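Local coordinates for fibrillarin-like rRNA/tRNA 2'-O-methyltransferase (Methanocaldococcus jannaschii, PDB 1FBN), which probably transfers methyl groups from S-adenosyl-L-methionine to ribose 2'-hydroxyls of rRNA and tRNA, at sites selected by a guide RNA in box C/D ribonucleoprotein particles, at residues K56-A61 with M175-A180; H91-A96 with E122-I127; R109-L114 with P126-A131; D145-D150 with E158-N163. All blocks are in the same frame, centred on the assembly; numbering follows the deposited sequence.

Interaction 1: K56-A61 with M175-A180; sequences KSKLAA and MIAIKA
Lys58 and Ala177 bring the two backbones closest, with 7.2 Å between Lys58 CA and Ala177 CA, so helix 58-64 meets strand 172-179 through side chains rather than through main-chain bonds. The first turn of the helix starts at Ser57, whose OG occupies the N-cap position and accepts a weak bond from Ala60 N (3.5 Å, 164° at the hydrogen). Two contacts follow along the strand, at Ala177 and, two residues earlier, at Met175. At the first, the aliphatic part of Lys58 passes the small side chain of Ala177, CD of the lysine lying 3.8 Å from CB of the alanine. A bend at chi4 (63°) then turns the ammonium group away from the chain's otherwise extended course, and NZ forms a salt bridge with Asp150, a residue predicted to bind S-adenosyl-L-methionine. At the second, selenomethionine Met175 and Leu59 cross at about a right angle and meet methyl to methyl, with Leu59 CD1 3.7 Å from Met175 CE. Leu59 reaches the strand because its CG swings anti to N, alongside the carbonyl carbon (chi1 -177°). Tyr148 of the adjacent strand also touches Lys58, Leu59 and Met175. The chemistry is thus divided: methyl and methylene groups make the contact itself, while the ammonium group is paired with the carboxylate of Asp150, so the same lysine packs on the sheet by its methylenes and reaches a predicted cofactor-site residue by its NZ.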
loop_
_atom_site.group_PDB
_atom_site.type_symbol
_atom_site.label_atom_id
_atom_site.label_comp_id
_atom_site.label_asym_id
_atom_site.label_seq_id
_atom_site.Cartn_x
_atom_site.Cartn_y
_atom_site.Cartn_z
ATOM N N LYS A 56 -5.096 -2.418 -10.963
ATOM C CA LYS A 56 -5.292 -3.490 -9.990
ATOM C C LYS A 56 -4.704 -3.186 -8.611
ATOM O O LYS A 56 -4.991 -3.887 -7.646
ATOM C CB LYS A 56 -4.714 -4.802 -10.536
ATOM C CG LYS A 56 -5.681 -5.589 -11.417
ATOM C CD LYS A 56 -6.211 -4.753 -12.575
ATOM C CE LYS A 56 -7.553 -5.273 -13.096
ATOM N NZ LYS A 56 -8.199 -4.327 -14.064
ATOM N N SER A 57 -3.906 -2.123 -8.520
ATOM C CA SER A 57 -3.270 -1.732 -7.265
ATOM C C SER A 57 -3.323 -0.220 -7.049
ATOM O O SER A 57 -2.752 0.547 -7.827
ATOM C CB SER A 57 -1.816 -2.214 -7.249
ATOM O OG SER A 57 -1.124 -1.763 -6.092
ATOM N N LYS A 58 -3.987 0.201 -5.976
ATOM C CA LYS A 58 -4.117 1.620 -5.656
ATOM C C LYS A 58 -2.767 2.294 -5.377
ATOM O O LYS A 58 -2.603 3.493 -5.626
ATOM C CB LYS A 58 -5.060 1.822 -4.466
ATOM C CG LYS A 58 -6.493 1.377 -4.720
ATOM C CD LYS A 58 -7.393 1.711 -3.537
ATOM C CE LYS A 58 -8.747 1.038 -3.668
ATOM N NZ LYS A 58 -8.608 -0.451 -3.647
ATOM N N LEU A 59 -1.813 1.530 -4.844
ATOM C CA LEU A 59 -0.484 2.063 -4.555
ATOM C C LEU A 59 0.245 2.336 -5.877
ATOM O O LEU A 59 0.895 3.374 -6.031
ATOM C CB LEU A 59 0.304 1.093 -3.670
ATOM C CG LEU A 59 1.691 1.544 -3.212
ATOM C CD1 LEU A 59 1.627 2.948 -2.622
ATOM C CD2 LEU A 59 2.242 0.555 -2.197
ATOM N N ALA A 60 0.106 1.423 -6.841
ATOM C CA ALA A 60 0.719 1.610 -8.159
ATOM C C ALA A 60 0.075 2.824 -8.831
ATOM O O ALA A 60 0.755 3.625 -9.468
ATOM C CB ALA A 60 0.527 0.375 -9.022
ATOM N N ALA A 61 -1.240 2.957 -8.669
ATOM C CA ALA A 61 -1.993 4.072 -9.237
ATOM C C ALA A 61 -1.485 5.403 -8.683
ATOM O O ALA A 61 -1.332 6.373 -9.426
ATOM C CB ALA A 61 -3.479 3.910 -8.940
HETATM N N MSE A 175 0.013 5.581 5.241
HETATM C CA MSE A 175 -0.442 5.674 3.855
HETATM C C MSE A 175 -1.881 5.170 3.854
HETATM O O MSE A 175 -2.145 4.053 4.291
HETATM C CB MSE A 175 0.417 4.799 2.930
HETATM C CG MSE A 175 1.891 5.172 2.880
HETATM SE SE MSE A 175 2.831 4.228 1.647
HETATM C CE MSE A 175 2.529 5.210 0.184
ATOM N N ILE A 176 -2.815 5.995 3.394
ATOM C CA ILE A 176 -4.216 5.584 3.382
ATOM C C ILE A 176 -4.962 5.983 2.107
ATOM O O ILE A 176 -4.973 7.153 1.707
ATOM C CB ILE A 176 -4.966 6.119 4.650
ATOM C CG1 ILE A 176 -6.396 5.570 4.711
ATOM C CG2 ILE A 176 -4.974 7.647 4.674
ATOM C CD1 ILE A 176 -7.153 5.970 5.957
ATOM N N ALA A 177 -5.535 4.981 1.443
ATOM C CA ALA A 177 -6.310 5.192 0.226
ATOM C C ALA A 177 -7.757 5.381 0.666
ATOM O O ALA A 177 -8.380 4.460 1.188
ATOM C CB ALA A 177 -6.188 3.986 -0.699
ATOM N N ILE A 178 -8.283 6.585 0.469
ATOM C CA ILE A 178 -9.642 6.900 0.881
ATOM C C ILE A 178 -10.660 7.014 -0.252
ATOM O O ILE A 178 -10.482 7.783 -1.199
ATOM C CB ILE A 178 -9.675 8.203 1.712
ATOM C CG1 ILE A 178 -8.760 8.069 2.934
ATOM C CG2 ILE A 178 -11.103 8.521 2.150
ATOM C CD1 ILE A 178 -8.785 9.266 3.871
ATOM N N LYS A 179 -11.719 6.213 -0.146
ATOM C CA LYS A 179 -12.821 6.223 -1.100
ATOM C C LYS A 179 -13.860 7.152 -0.468
ATOM O O LYS A 179 -14.490 6.797 0.531
ATOM C CB LYS A 179 -13.404 4.818 -1.254
ATOM C CG LYS A 179 -14.625 4.757 -2.150
ATOM C CD LYS A 179 -15.191 3.352 -2.224
ATOM C CE LYS A 179 -16.450 3.317 -3.071
ATOM N NZ LYS A 179 -16.991 1.936 -3.169
ATOM N N ALA A 180 -14.008 8.351 -1.029
ATOM C CA ALA A 180 -14.944 9.346 -0.503
ATOM C C ALA A 180 -16.360 8.825 -0.255
ATOM O O ALA A 180 -16.930 9.059 0.810
ATOM C CB ALA A 180 -14.987 10.564 -1.418
#

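Interaction 2: H91-A96 with E122-I127; sequences HVADIA and ENIIPI
Asn123 points its side chain at the end of helix 87-95, and its path from CB outward accounts for the polar part of the contact and much of its packing. From CB, a chi1 of 57° sets CG in the crowded position between the backbone N and the carbonyl carbon. There CG lies 4.0 Å from both the CB and the O of Ala93, and the amide divides its two ends between different chemistries. Asn123 OD1 rests 3.6 Å from the methyl CB of Ala93 and, though buried here, has no hydrogen-bond partner in the model. ND2 makes two bonds of equal length, 3.0 Å from Asn123 ND2 to Ala93 O and 3.0 Å from the same ND2 to Ala96 O. Both acceptors lie close to the amide plane, but they are approached differently: the donor meets Ala93 O in the carbonyl plane, on a lone pair, whereas it stands above the carbonyl plane of Ala96 (47° out). Without the amide, as with a leucine in place of Asn123, the carbonyls of Ala93 and Ala96 would probably lose their shared donor. Beside the amide, Ile124 sets its CG1 3.7 Å from Ala93 CB. Ala96 is the first residue to leave helical geometry, so one side chain binds a carbonyl of the last turn and another just beyond it. The arrangement ties a helix end to the start of an edge strand, 124-128, in the Rossmann-like sheet of this methyltransferase superfamily.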
loop_
_atom_site.group_PDB
_atom_site.type_symbol
_atom_site.label_atom_id
_atom_site.label_comp_id
_atom_site.label_asym_id
_atom_site.label_seq_id
_atom_site.Cartn_x
_atom_site.Cartn_y
_atom_site.Cartn_z
ATOM N N HIS A 91 3.601 -6.923 -4.151
ATOM C CA HIS A 91 4.553 -5.910 -4.600
ATOM C C HIS A 91 5.247 -5.222 -3.436
ATOM O O HIS A 91 6.427 -4.885 -3.525
ATOM C CB HIS A 91 3.870 -4.880 -5.505
ATOM C CG HIS A 91 3.625 -5.370 -6.899
ATOM N ND1 HIS A 91 2.389 -5.801 -7.334
ATOM C CD2 HIS A 91 4.458 -5.493 -7.958
ATOM C CE1 HIS A 91 2.473 -6.165 -8.601
ATOM N NE2 HIS A 91 3.718 -5.987 -9.004
ATOM N N VAL A 92 4.513 -5.002 -2.347
ATOM C CA VAL A 92 5.086 -4.370 -1.161
ATOM C C VAL A 92 6.155 -5.301 -0.578
ATOM O O VAL A 92 7.191 -4.838 -0.101
ATOM C CB VAL A 92 4.005 -4.060 -0.095
ATOM C CG1 VAL A 92 4.653 -3.615 1.208
ATOM C CG2 VAL A 92 3.063 -2.969 -0.602
ATOM N N ALA A 93 5.909 -6.611 -0.662
ATOM C CA ALA A 93 6.842 -7.626 -0.168
ATOM C C ALA A 93 8.115 -7.641 -1.016
ATOM O O ALA A 93 9.205 -7.918 -0.513
ATOM C CB ALA A 93 6.183 -8.991 -0.180
ATOM N N ASP A 94 7.964 -7.361 -2.309
ATOM C CA ASP A 94 9.103 -7.299 -3.221
ATOM C C ASP A 94 9.993 -6.126 -2.831
ATOM O O ASP A 94 11.213 -6.252 -2.794
ATOM C CB ASP A 94 8.634 -7.090 -4.663
ATOM C CG ASP A 94 8.087 -8.350 -5.297
ATOM O OD1 ASP A 94 8.243 -9.449 -4.724
ATOM O OD2 ASP A 94 7.504 -8.240 -6.394
ATOM N N ILE A 95 9.366 -4.981 -2.560
ATOM C CA ILE A 95 10.075 -3.763 -2.174
ATOM C C ILE A 95 10.810 -3.964 -0.852
ATOM O O ILE A 95 12.024 -3.784 -0.772
ATOM C CB ILE A 95 9.095 -2.567 -2.033
ATOM C CG1 ILE A 95 8.359 -2.338 -3.354
ATOM C CG2 ILE A 95 9.848 -1.304 -1.620
ATOM C CD1 ILE A 95 7.110 -1.497 -3.219
ATOM N N ALA A 96 10.061 -4.334 0.181
ATOM C CA ALA A 96 10.626 -4.564 1.504
ATOM C C ALA A 96 11.141 -6.004 1.650
ATOM O O ALA A 96 10.721 -6.746 2.544
ATOM C CB ALA A 96 9.590 -4.251 2.561
ATOM N N GLU A 122 7.668 -15.261 2.151
ATOM C CA GLU A 122 7.777 -15.449 3.588
ATOM C C GLU A 122 7.922 -14.219 4.473
ATOM O O GLU A 122 7.842 -14.337 5.696
ATOM C CB GLU A 122 8.852 -16.489 3.888
ATOM C CG GLU A 122 8.483 -17.858 3.334
ATOM C CD GLU A 122 9.559 -18.900 3.549
ATOM O OE1 GLU A 122 9.745 -19.333 4.709
ATOM O OE2 GLU A 122 10.209 -19.293 2.556
ATOM N N ASN A 123 8.125 -13.044 3.874
ATOM C CA ASN A 123 8.232 -11.816 4.660
ATOM C C ASN A 123 6.846 -11.221 4.929
ATOM O O ASN A 123 6.714 -10.184 5.583
ATOM C CB ASN A 123 9.170 -10.791 4.006
ATOM C CG ASN A 123 8.753 -10.417 2.606
ATOM O OD1 ASN A 123 8.124 -11.204 1.896
ATOM N ND2 ASN A 123 9.128 -9.211 2.184
ATOM N N ILE A 124 5.817 -11.891 4.411
ATOM C CA ILE A 124 4.430 -11.482 4.624
ATOM C C ILE A 124 3.884 -12.353 5.756
ATOM O O ILE A 124 3.872 -13.582 5.662
ATOM C CB ILE A 124 3.550 -11.683 3.369
ATOM C CG1 ILE A 124 4.059 -10.824 2.212
ATOM C CG2 ILE A 124 2.115 -11.303 3.679
ATOM C CD1 ILE A 124 3.215 -10.931 0.957
ATOM N N ILE A 125 3.474 -11.703 6.841
ATOM C CA ILE A 125 2.943 -12.393 8.011
ATOM C C ILE A 125 1.443 -12.153 8.171
ATOM O O ILE A 125 1.011 -11.060 8.536
ATOM C CB ILE A 125 3.705 -11.965 9.284
ATOM C CG1 ILE A 125 5.163 -12.410 9.167
ATOM C CG2 ILE A 125 3.065 -12.561 10.530
ATOM C CD1 ILE A 125 6.032 -11.883 10.252
ATOM N N PRO A 126 0.631 -13.181 7.870
ATOM C CA PRO A 126 -0.828 -13.132 7.961
ATOM C C PRO A 126 -1.303 -13.119 9.400
ATOM O O PRO A 126 -0.789 -13.857 10.240
ATOM C CB PRO A 126 -1.248 -14.425 7.272
ATOM C CG PRO A 126 -0.152 -15.364 7.648
ATOM C CD PRO A 126 1.078 -14.513 7.422
ATOM N N ILE A 127 -2.273 -12.256 9.680
ATOM C CA ILE A 127 -2.847 -12.137 11.013
ATOM C C ILE A 127 -4.357 -11.984 10.883
ATOM O O ILE A 127 -4.840 -10.976 10.362
ATOM C CB ILE A 127 -2.277 -10.917 11.771
ATOM C CG1 ILE A 127 -0.761 -11.068 11.942
ATOM C CG2 ILE A 127 -2.969 -10.766 13.126
ATOM C CD1 ILE A 127 -0.070 -9.826 12.450
#

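Interaction 3: R109-L114 with P126-A131; sequences RIMREL and PILGDA
The bond from Leu114 N to Ile110 O, 2.9 Å long, belongs to the helical turn that presents Met111 to Pro126, Ile127 and Leu128. The contact across the segments is apolar, and selenomethionine Met111 carries almost all of the helix's share. Its chain leaves with CG trans to the main-chain nitrogen (chi1 -170°) and bends at both chi2 and chi3, which brings the selenium and terminal methyl against the strand. Met111 SE lies 3.6 Å from Pro126 CB, and the two side chains cross at about a right angle. Met111 CE reaches the main chain itself, 3.4 Å from Ile127 O and 3.7 Å from Leu128 N, so it packs on the peptide link between those residues. Closer to the helix backbone, Met111 CB is met at 4.2 Å by Leu128 CD1, whose residue lies near the surface. Pro126 and Leu128 thus border the Met111 side chain along the strand. Helix 108-117 and strand 124-128 run almost antiparallel, 172° between their segment directions with axes 9.7 Å apart. They form the second half of the beta-alpha-beta unit 100-105, 108-117, 124-128, and Met111 also touches Glu105 at the end of its first strand.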
loop_
_atom_site.group_PDB
_atom_site.type_symbol
_atom_site.label_atom_id
_atom_site.label_comp_id
_atom_site.label_asym_id
_atom_site.label_seq_id
_atom_site.Cartn_x
_atom_site.Cartn_y
_atom_site.Cartn_z
ATOM N N ARG A 109 -11.942 -16.427 4.466
ATOM C CA ARG A 109 -11.959 -16.639 3.018
ATOM C C ARG A 109 -11.066 -15.652 2.275
ATOM O O ARG A 109 -10.554 -15.972 1.204
ATOM C CB ARG A 109 -13.386 -16.608 2.476
ATOM C CG ARG A 109 -14.166 -17.852 2.845
ATOM C CD ARG A 109 -15.620 -17.764 2.432
ATOM N NE ARG A 109 -16.227 -19.091 2.431
ATOM C CZ ARG A 109 -16.155 -19.943 1.412
ATOM N NH1 ARG A 109 -15.512 -19.605 0.298
ATOM N NH2 ARG A 109 -16.698 -21.148 1.518
ATOM N N ILE A 110 -10.888 -14.456 2.837
ATOM C CA ILE A 110 -10.002 -13.465 2.229
ATOM C C ILE A 110 -8.560 -13.859 2.553
ATOM O O ILE A 110 -7.677 -13.771 1.698
ATOM C CB ILE A 110 -10.278 -12.029 2.732
ATOM C CG1 ILE A 110 -11.578 -11.506 2.123
ATOM C CG2 ILE A 110 -9.131 -11.099 2.336
ATOM C CD1 ILE A 110 -11.903 -10.100 2.533
HETATM N N MSE A 111 -8.335 -14.317 3.783
HETATM C CA MSE A 111 -7.004 -14.746 4.207
HETATM C C MSE A 111 -6.586 -15.982 3.410
HETATM O O MSE A 111 -5.406 -16.175 3.115
HETATM C CB MSE A 111 -6.982 -15.059 5.710
HETATM C CG MSE A 111 -5.579 -15.268 6.279
HETATM SE SE MSE A 111 -4.568 -13.783 6.104
HETATM C CE MSE A 111 -5.018 -12.981 7.582
ATOM N N ARG A 112 -7.562 -16.807 3.051
ATOM C CA ARG A 112 -7.306 -18.018 2.280
ATOM C C ARG A 112 -6.757 -17.635 0.902
ATOM O O ARG A 112 -5.773 -18.210 0.433
ATOM C CB ARG A 112 -8.599 -18.817 2.128
ATOM C CG ARG A 112 -8.410 -20.253 1.698
ATOM C CD ARG A 112 -9.758 -20.950 1.570
ATOM N NE ARG A 112 -10.522 -20.902 2.815
ATOM C CZ ARG A 112 -11.837 -21.089 2.903
ATOM N NH1 ARG A 112 -12.558 -21.339 1.816
ATOM N NH2 ARG A 112 -12.436 -21.017 4.085
ATOM N N GLU A 113 -7.382 -16.639 0.277
ATOM C CA GLU A 113 -6.963 -16.164 -1.038
ATOM C C GLU A 113 -5.610 -15.466 -0.953
ATOM O O GLU A 113 -4.743 -15.673 -1.805
ATOM C CB GLU A 113 -8.008 -15.215 -1.624
ATOM C CG GLU A 113 -9.382 -15.846 -1.768
ATOM C CD GLU A 113 -10.371 -14.962 -2.507
ATOM O OE1 GLU A 113 -10.279 -13.717 -2.398
ATOM O OE2 GLU A 113 -11.250 -15.522 -3.195
ATOM N N LEU A 114 -5.430 -14.657 0.088
ATOM C CA LEU A 114 -4.175 -13.945 0.287
ATOM C C LEU A 114 -3.028 -14.940 0.482
ATOM O O LEU A 114 -1.928 -14.741 -0.030
ATOM C CB LEU A 114 -4.281 -13.003 1.490
ATOM C CG LEU A 114 -3.038 -12.185 1.874
ATOM C CD1 LEU A 114 -2.524 -11.380 0.692
ATOM C CD2 LEU A 114 -3.381 -11.267 3.033
ATOM N N PRO A 126 0.631 -13.181 7.870
ATOM C CA PRO A 126 -0.828 -13.132 7.961
ATOM C C PRO A 126 -1.303 -13.119 9.400
ATOM O O PRO A 126 -0.789 -13.857 10.240
ATOM C CB PRO A 126 -1.248 -14.425 7.272
ATOM C CG PRO A 126 -0.152 -15.364 7.648
ATOM C CD PRO A 126 1.078 -14.513 7.422
ATOM N N ILE A 127 -2.273 -12.256 9.680
ATOM C CA ILE A 127 -2.847 -12.137 11.013
ATOM C C ILE A 127 -4.357 -11.984 10.883
ATOM O O ILE A 127 -4.840 -10.976 10.362
ATOM C CB ILE A 127 -2.277 -10.917 11.771
ATOM C CG1 ILE A 127 -0.761 -11.068 11.942
ATOM C CG2 ILE A 127 -2.969 -10.766 13.126
ATOM C CD1 ILE A 127 -0.070 -9.826 12.450
ATOM N N LEU A 128 -5.098 -13.007 11.303
ATOM C CA LEU A 128 -6.556 -12.963 11.242
ATOM C C LEU A 128 -7.005 -12.039 12.369
ATOM O O LEU A 128 -6.822 -12.356 13.541
ATOM C CB LEU A 128 -7.147 -14.365 11.437
ATOM C CG LEU A 128 -8.599 -14.568 10.993
ATOM C CD1 LEU A 128 -8.671 -14.587 9.480
ATOM C CD2 LEU A 128 -9.144 -15.872 11.556
ATOM N N GLY A 129 -7.539 -10.876 12.018
ATOM C CA GLY A 129 -7.972 -9.946 13.043
ATOM C C GLY A 129 -8.871 -8.838 12.550
ATOM O O GLY A 129 -9.223 -8.769 11.373
ATOM N N ASP A 130 -9.258 -7.977 13.481
ATOM C CA ASP A 130 -10.128 -6.842 13.208
ATOM C C ASP A 130 -9.273 -5.602 13.419
ATOM O O ASP A 130 -8.807 -5.353 14.528
ATOM C CB ASP A 130 -11.304 -6.865 14.199
ATOM C CG ASP A 130 -12.317 -5.747 13.968
ATOM O OD1 ASP A 130 -12.031 -4.781 13.227
ATOM O OD2 ASP A 130 -13.415 -5.835 14.561
ATOM N N ALA A 131 -9.072 -4.828 12.355
ATOM C CA ALA A 131 -8.261 -3.617 12.435
ATOM C C ALA A 131 -8.829 -2.596 13.414
ATOM O O ALA A 131 -8.123 -1.680 13.835
ATOM C CB ALA A 131 -8.096 -2.994 11.064
#

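Interaction 4: D145-D150 with E158-N163; sequences DVIYED and EILIKN
Glu149 and Leu160, with Ile147 beside them, join a parallel-sheet strand to the helix that follows it, within the beta-alpha-beta crossover from strand 144-149 through helix 156-167 to strand 172-179 of the Rossmann-like fold. The segments run nearly antiparallel (158°), and Ile147 and Glu149 both point from the strand at the helix. Ile147 and Leu160 slide past each other in opposite directions, and their methyls are packed tightly, Ile147 CG2 lying 3.5 Å from Leu160 CD1. The other branch of Ile147 ends against the backbone of Asn163, with Ile147 CD1 3.7 Å from Asn163 O. Glu149 stretches out fully from a trans first torsion (chi1 -179°) and reaches the helix obliquely to Leu160 and at about a right angle to Ile159. Glu149 OE1 comes 3.1 Å from Leu160 CB, and Glu149 OE2 lies 4.0 Å from Ile159 CB. Leu160 N is 3.3 Å from Glu149 OE1, but the angle is too poor for a hydrogen bond. Shortening Glu149 to an alanine is likely to open a gap beside Leu160 and Ile159, where the carboxylate now packs. Asn163 OD1 bonds to Tyr137 OH. The amide nitrogen of the same residue turns back on its own helix: Asn163 ND2 donates to Ile159 O at 2.8 Å, and that oxygen also accepts from Asn163 N, the two donors reaching it from opposite faces of its plane.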
loop_
_atom_site.group_PDB
_atom_site.type_symbol
_atom_site.label_atom_id
_atom_site.label_comp_id
_atom_site.label_asym_id
_atom_site.label_seq_id
_atom_site.Cartn_x
_atom_site.Cartn_y
_atom_site.Cartn_z
ATOM N N ASP A 145 7.310 0.833 10.661
ATOM C CA ASP A 145 7.792 2.060 10.029
ATOM C C ASP A 145 6.692 2.693 9.187
ATOM O O ASP A 145 6.618 3.911 9.052
ATOM C CB ASP A 145 8.979 1.746 9.121
ATOM C CG ASP A 145 10.115 1.083 9.860
ATOM O OD1 ASP A 145 10.816 1.791 10.609
ATOM O OD2 ASP A 145 10.297 -0.141 9.706
ATOM N N VAL A 146 5.843 1.848 8.613
ATOM C CA VAL A 146 4.766 2.317 7.758
ATOM C C VAL A 146 3.484 1.513 7.946
ATOM O O VAL A 146 3.516 0.313 8.217
ATOM C CB VAL A 146 5.168 2.196 6.248
ATOM C CG1 VAL A 146 4.046 2.705 5.343
ATOM C CG2 VAL A 146 6.458 2.956 5.966
ATOM N N ILE A 147 2.355 2.203 7.860
ATOM C CA ILE A 147 1.059 1.544 7.920
ATOM C C ILE A 147 0.408 1.892 6.588
ATOM O O ILE A 147 0.391 3.061 6.186
ATOM C CB ILE A 147 0.153 2.067 9.061
ATOM C CG1 ILE A 147 0.708 1.653 10.425
ATOM C CG2 ILE A 147 -1.255 1.497 8.901
ATOM C CD1 ILE A 147 -0.134 2.131 11.598
ATOM N N TYR A 148 -0.024 0.868 5.861
ATOM C CA TYR A 148 -0.703 1.063 4.587
ATOM C C TYR A 148 -2.134 0.604 4.813
ATOM O O TYR A 148 -2.363 -0.541 5.201
ATOM C CB TYR A 148 -0.061 0.227 3.472
ATOM C CG TYR A 148 -0.759 0.375 2.135
ATOM C CD1 TYR A 148 -0.387 1.381 1.238
ATOM C CD2 TYR A 148 -1.817 -0.468 1.778
ATOM C CE1 TYR A 148 -1.052 1.548 0.021
ATOM C CE2 TYR A 148 -2.488 -0.312 0.562
ATOM C CZ TYR A 148 -2.099 0.698 -0.309
ATOM O OH TYR A 148 -2.749 0.859 -1.509
ATOM N N GLU A 149 -3.090 1.492 4.559
ATOM C CA GLU A 149 -4.493 1.166 4.756
ATOM C C GLU A 149 -5.365 1.341 3.515
ATOM O O GLU A 149 -5.313 2.366 2.837
ATOM C CB GLU A 149 -5.061 1.985 5.910
ATOM C CG GLU A 149 -6.516 1.681 6.206
ATOM C CD GLU A 149 -7.044 2.424 7.409
ATOM O OE1 GLU A 149 -6.240 2.777 8.294
ATOM O OE2 GLU A 149 -8.269 2.641 7.477
ATOM N N ASP A 150 -6.192 0.333 3.257
ATOM C CA ASP A 150 -7.113 0.314 2.126
ATOM C C ASP A 150 -8.422 -0.347 2.584
ATOM O O ASP A 150 -8.714 -1.496 2.238
ATOM C CB ASP A 150 -6.493 -0.461 0.948
ATOM C CG ASP A 150 -7.387 -0.491 -0.296
ATOM O OD1 ASP A 150 -8.319 0.328 -0.418
ATOM O OD2 ASP A 150 -7.144 -1.344 -1.177
ATOM N N GLU A 158 -10.152 6.866 11.709
ATOM C CA GLU A 158 -9.919 6.572 13.123
ATOM C C GLU A 158 -9.187 5.239 13.272
ATOM O O GLU A 158 -8.425 5.057 14.219
ATOM C CB GLU A 158 -11.222 6.572 13.937
ATOM C CG GLU A 158 -12.110 5.353 13.728
ATOM C CD GLU A 158 -13.083 5.118 14.876
ATOM O OE1 GLU A 158 -12.696 4.431 15.849
ATOM O OE2 GLU A 158 -14.233 5.610 14.803
ATOM N N ILE A 159 -9.404 4.323 12.329
ATOM C CA ILE A 159 -8.726 3.028 12.366
ATOM C C ILE A 159 -7.222 3.232 12.164
ATOM O O ILE A 159 -6.420 2.603 12.850
ATOM C CB ILE A 159 -9.270 2.031 11.299
ATOM C CG1 ILE A 159 -10.658 1.520 11.696
ATOM C CG2 ILE A 159 -8.321 0.839 11.147
ATOM C CD1 ILE A 159 -11.273 0.586 10.669
ATOM N N LEU A 160 -6.846 4.117 11.239
ATOM C CA LEU A 160 -5.432 4.390 10.981
ATOM C C LEU A 160 -4.807 5.019 12.217
ATOM O O LEU A 160 -3.693 4.667 12.599
ATOM C CB LEU A 160 -5.256 5.338 9.788
ATOM C CG LEU A 160 -3.812 5.688 9.381
ATOM C CD1 LEU A 160 -3.110 4.463 8.810
ATOM C CD2 LEU A 160 -3.800 6.807 8.356
ATOM N N ILE A 161 -5.547 5.935 12.843
ATOM C CA ILE A 161 -5.087 6.640 14.039
ATOM C C ILE A 161 -4.918 5.675 15.199
ATOM O O ILE A 161 -3.916 5.721 15.909
ATOM C CB ILE A 161 -6.067 7.773 14.445
ATOM C CG1 ILE A 161 -6.048 8.886 13.394
ATOM C CG2 ILE A 161 -5.701 8.337 15.818
ATOM C CD1 ILE A 161 -7.157 9.900 13.557
ATOM N N LYS A 162 -5.887 4.780 15.361
ATOM C CA LYS A 162 -5.857 3.788 16.433
ATOM C C LYS A 162 -4.649 2.858 16.264
ATOM O O LYS A 162 -3.924 2.581 17.220
ATOM C CB LYS A 162 -7.156 2.980 16.428
ATOM C CG LYS A 162 -7.473 2.301 17.742
ATOM C CD LYS A 162 -8.766 1.495 17.662
ATOM C CE LYS A 162 -9.948 2.351 17.253
ATOM N NZ LYS A 162 -11.187 1.540 17.197
ATOM N N ASN A 163 -4.422 2.408 15.034
ATOM C CA ASN A 163 -3.302 1.525 14.741
ATOM C C ASN A 163 -1.956 2.241 14.812
ATOM O O ASN A 163 -0.942 1.625 15.129
ATOM C CB ASN A 163 -3.498 0.856 13.381
ATOM C CG ASN A 163 -4.432 -0.338 13.453
ATOM O OD1 ASN A 163 -3.981 -1.478 13.580
ATOM N ND2 ASN A 163 -5.738 -0.085 13.388
#

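How the interactions relate
All four contacts reach the same seven-stranded sheet. Interactions 1 and 4 are joined most directly, through neighbouring strands: Met175 N lies 2.7 Å from Ile147 O and Met175 O 2.7 Å from Glu149 N, both probable hydrogen bonds. Interaction 1 also touches interaction 2, Leu59 CD2 being 4.0 Å from Val92 CG2. Interactions 2 and 3 use overlapping parts of edge strand 124-128, sharing Pro126 and Ile127. Interaction 3 meets interaction 4 where Ala131 O accepts a probable hydrogen bond from Asn163 ND2 at 2.9 Å. Asp130 and Ala131 of interaction 3 and Asp150 of interaction 4 belong to the predicted S-adenosyl-L-methionine site, and interaction 1 reaches that site through the Lys58 salt bridge.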